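Local coordinates for outer protein YopM (Yersinia pestis, PDB 1JL5) that probably acts as a leucine-rich repeat effector that alters host cell physiology and so promotes bacterial survival in host tissues, at residues 280-285 and 297-302. Numbering follows the deposited sequence.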
loop_
_atom_site.group_PDB
_atom_site.type_symbol
_atom_site.label_atom_id
_atom_site.label_comp_id
_atom_site.label_asym_id
_atom_site.label_seq_id
_atom_site.Cartn_x
_atom_site.Cartn_y
_atom_site.Cartn_z
ATOM N N THR A 280 27.140 -0.283 10.948
ATOM C CA THR A 280 26.669 0.847 10.164
ATOM C C THR A 280 25.209 0.647 9.805
ATOM O O THR A 280 24.505 1.595 9.462
ATOM C CB THR A 280 27.456 0.965 8.869
ATOM O OG1 THR A 280 27.364 -0.275 8.163
ATOM C CG2 THR A 280 28.921 1.270 9.160
ATOM N N PHE A 281 24.762 -0.597 9.883
ATOM C CA PHE A 281 23.390 -0.926 9.553
ATOM C C PHE A 281 22.778 -1.690 10.705
ATOM O O PHE A 281 23.212 -2.790 11.047
ATOM C CB PHE A 281 23.345 -1.765 8.274
ATOM C CG PHE A 281 21.967 -2.216 7.895
ATOM C CD1 PHE A 281 21.318 -3.210 8.626
ATOM C CD2 PHE A 281 21.305 -1.636 6.818
ATOM C CE1 PHE A 281 20.031 -3.616 8.288
ATOM C CE2 PHE A 281 20.017 -2.037 6.472
ATOM C CZ PHE A 281 19.379 -3.029 7.209
ATOM N N LEU A 282 21.760 -1.100 11.305
ATOM C CA LEU A 282 21.110 -1.739 12.421
ATOM C C LEU A 282 19.604 -1.722 12.270
ATOM O O LEU A 282 18.977 -0.669 12.212
ATOM C CB LEU A 282 21.496 -1.041 13.718
ATOM C CG LEU A 282 20.875 -1.597 14.998
ATOM C CD1 LEU A 282 21.272 -3.055 15.179
ATOM C CD2 LEU A 282 21.333 -0.761 16.174
ATOM N N ASP A 283 19.020 -2.901 12.192
ATOM C CA ASP A 283 17.586 -2.973 12.097
ATOM C C ASP A 283 17.123 -3.766 13.294
ATOM O O ASP A 283 17.311 -4.972 13.358
ATOM C CB ASP A 283 17.132 -3.670 10.824
ATOM C CG ASP A 283 15.634 -3.584 10.636
ATOM O OD1 ASP A 283 14.912 -3.552 11.654
ATOM O OD2 ASP A 283 15.174 -3.554 9.484
ATOM N N VAL A 284 16.539 -3.067 14.253
ATOM C CA VAL A 284 16.027 -3.706 15.449
ATOM C C VAL A 284 14.547 -3.398 15.490
ATOM O O VAL A 284 13.921 -3.413 16.543
ATOM C CB VAL A 284 16.717 -3.152 16.706
ATOM C CG1 VAL A 284 18.182 -3.550 16.694
ATOM C CG2 VAL A 284 16.583 -1.636 16.749
ATOM N N SER A 285 13.991 -3.110 14.320
ATOM C CA SER A 285 12.583 -2.790 14.229
ATOM C C SER A 285 11.800 -4.005 14.679
ATOM O O SER A 285 12.293 -5.134 14.637
ATOM C CB SER A 285 12.204 -2.437 12.794
ATOM O OG SER A 285 12.316 -3.570 11.962
ATOM N N PRO A 297 28.763 4.483 16.854
ATOM C CA PRO A 297 29.219 5.802 16.404
ATOM C C PRO A 297 29.273 5.999 14.896
ATOM O O PRO A 297 29.288 7.130 14.416
ATOM C CB PRO A 297 30.599 5.911 17.043
ATOM C CG PRO A 297 31.088 4.509 16.950
ATOM C CD PRO A 297 29.885 3.709 17.410
ATOM N N ASN A 298 29.305 4.901 14.153
ATOM C CA ASN A 298 29.378 4.971 12.701
ATOM C C ASN A 298 28.132 4.417 12.039
ATOM O O ASN A 298 28.146 4.074 10.859
ATOM C CB ASN A 298 30.595 4.191 12.219
ATOM C CG ASN A 298 31.837 4.541 12.995
ATOM O OD1 ASN A 298 32.224 5.707 13.059
ATOM N ND2 ASN A 298 32.464 3.538 13.605
ATOM N N LEU A 299 27.054 4.325 12.800
ATOM C CA LEU A 299 25.814 3.798 12.261
ATOM C C LEU A 299 25.313 4.700 11.141
ATOM O O LEU A 299 25.210 5.911 11.313
ATOM C CB LEU A 299 24.758 3.721 13.363
ATOM C CG LEU A 299 23.575 2.798 13.091
ATOM C CD1 LEU A 299 24.055 1.348 13.083
ATOM C CD2 LEU A 299 22.520 3.003 14.162
ATOM N N TYR A 300 25.018 4.112 9.987
ATOM C CA TYR A 300 24.494 4.886 8.871
ATOM C C TYR A 300 22.991 4.706 8.853
ATOM O O TYR A 300 22.228 5.625 8.561
ATOM C CB TYR A 300 25.003 4.368 7.530
ATOM C CG TYR A 300 26.461 4.593 7.244
ATOM C CD1 TYR A 300 27.067 5.820 7.518
ATOM C CD2 TYR A 300 27.223 3.599 6.631
ATOM C CE1 TYR A 300 28.395 6.049 7.183
ATOM C CE2 TYR A 300 28.544 3.816 6.294
ATOM C CZ TYR A 300 29.125 5.039 6.569
ATOM O OH TYR A 300 30.434 5.244 6.226
ATOM N N TYR A 301 22.580 3.488 9.162
ATOM C CA TYR A 301 21.183 3.136 9.115
ATOM C C TYR A 301 20.666 2.534 10.391
ATOM O O TYR A 301 21.213 1.574 10.921
ATOM C CB TYR A 301 20.961 2.147 7.979
ATOM C CG TYR A 301 19.571 1.570 7.896
ATOM C CD1 TYR A 301 18.586 2.181 7.122
ATOM C CD2 TYR A 301 19.254 0.386 8.554
ATOM C CE1 TYR A 301 17.320 1.618 7.000
ATOM C CE2 TYR A 301 17.992 -0.184 8.438
ATOM C CZ TYR A 301 17.032 0.434 7.657
ATOM O OH TYR A 301 15.792 -0.148 7.519
ATOM N N LEU A 302 19.591 3.112 10.882
ATOM C CA LEU A 302 18.975 2.593 12.062
ATOM C C LEU A 302 17.501 2.464 11.778
ATOM O O LEU A 302 16.824 3.436 11.440
ATOM C CB LEU A 302 19.174 3.511 13.260
ATOM C CG LEU A 302 18.316 3.054 14.451
ATOM C CD1 LEU A 302 18.674 1.623 14.834
ATOM C CD2 LEU A 302 18.517 3.983 15.628
HETATM O O HOH W 1 16.230 -2.855 7.333
#
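Phe281 pairs with Tyr301, and Leu282 with Leu302, in parallel register between strand 281-283 and the start of strand 301-303. Thr280 O accepts two bonds, from Tyr301 N at 2.7 Å, nearly in line with the carbonyl, and from Tyr300 N at 2.6 Å, bent to 125° at the oxygen. Leu282 N then donates to Tyr301 O at 2.8 Å. On one face, the Phe281 and Tyr301 rings form an offset stack, centroids 4.3 Å apart and planes at 15°. Both have CG anti to the backbone N (chi1 177° for Phe281), which sends the two side chains out in the same direction and lets the rings overlap face over face. Tyr301 CD2 sits over the rim of the Phe281 ring. A water bridges Tyr301 OH and Asp283 OD2; the hydroxyl also bonds Asn303. This is the contact between successive repeats of a leucine-rich repeat solenoid, LRR 11 and LRR 12. The leucines face its interior. Leu282 CD2 meets Leu302 CD1 at 3.8 Å, while Leu299 CD1 tucks against Leu282 CB and the Thr280 carbonyl carbon. Just before the strands, Thr280 CB packs on Tyr300 CD2 at 3.5 Å. At the end of strand 281-283, Asp283 OD1 accepts from Ser285 N, forming an Asx turn, and also from Ser285 OG.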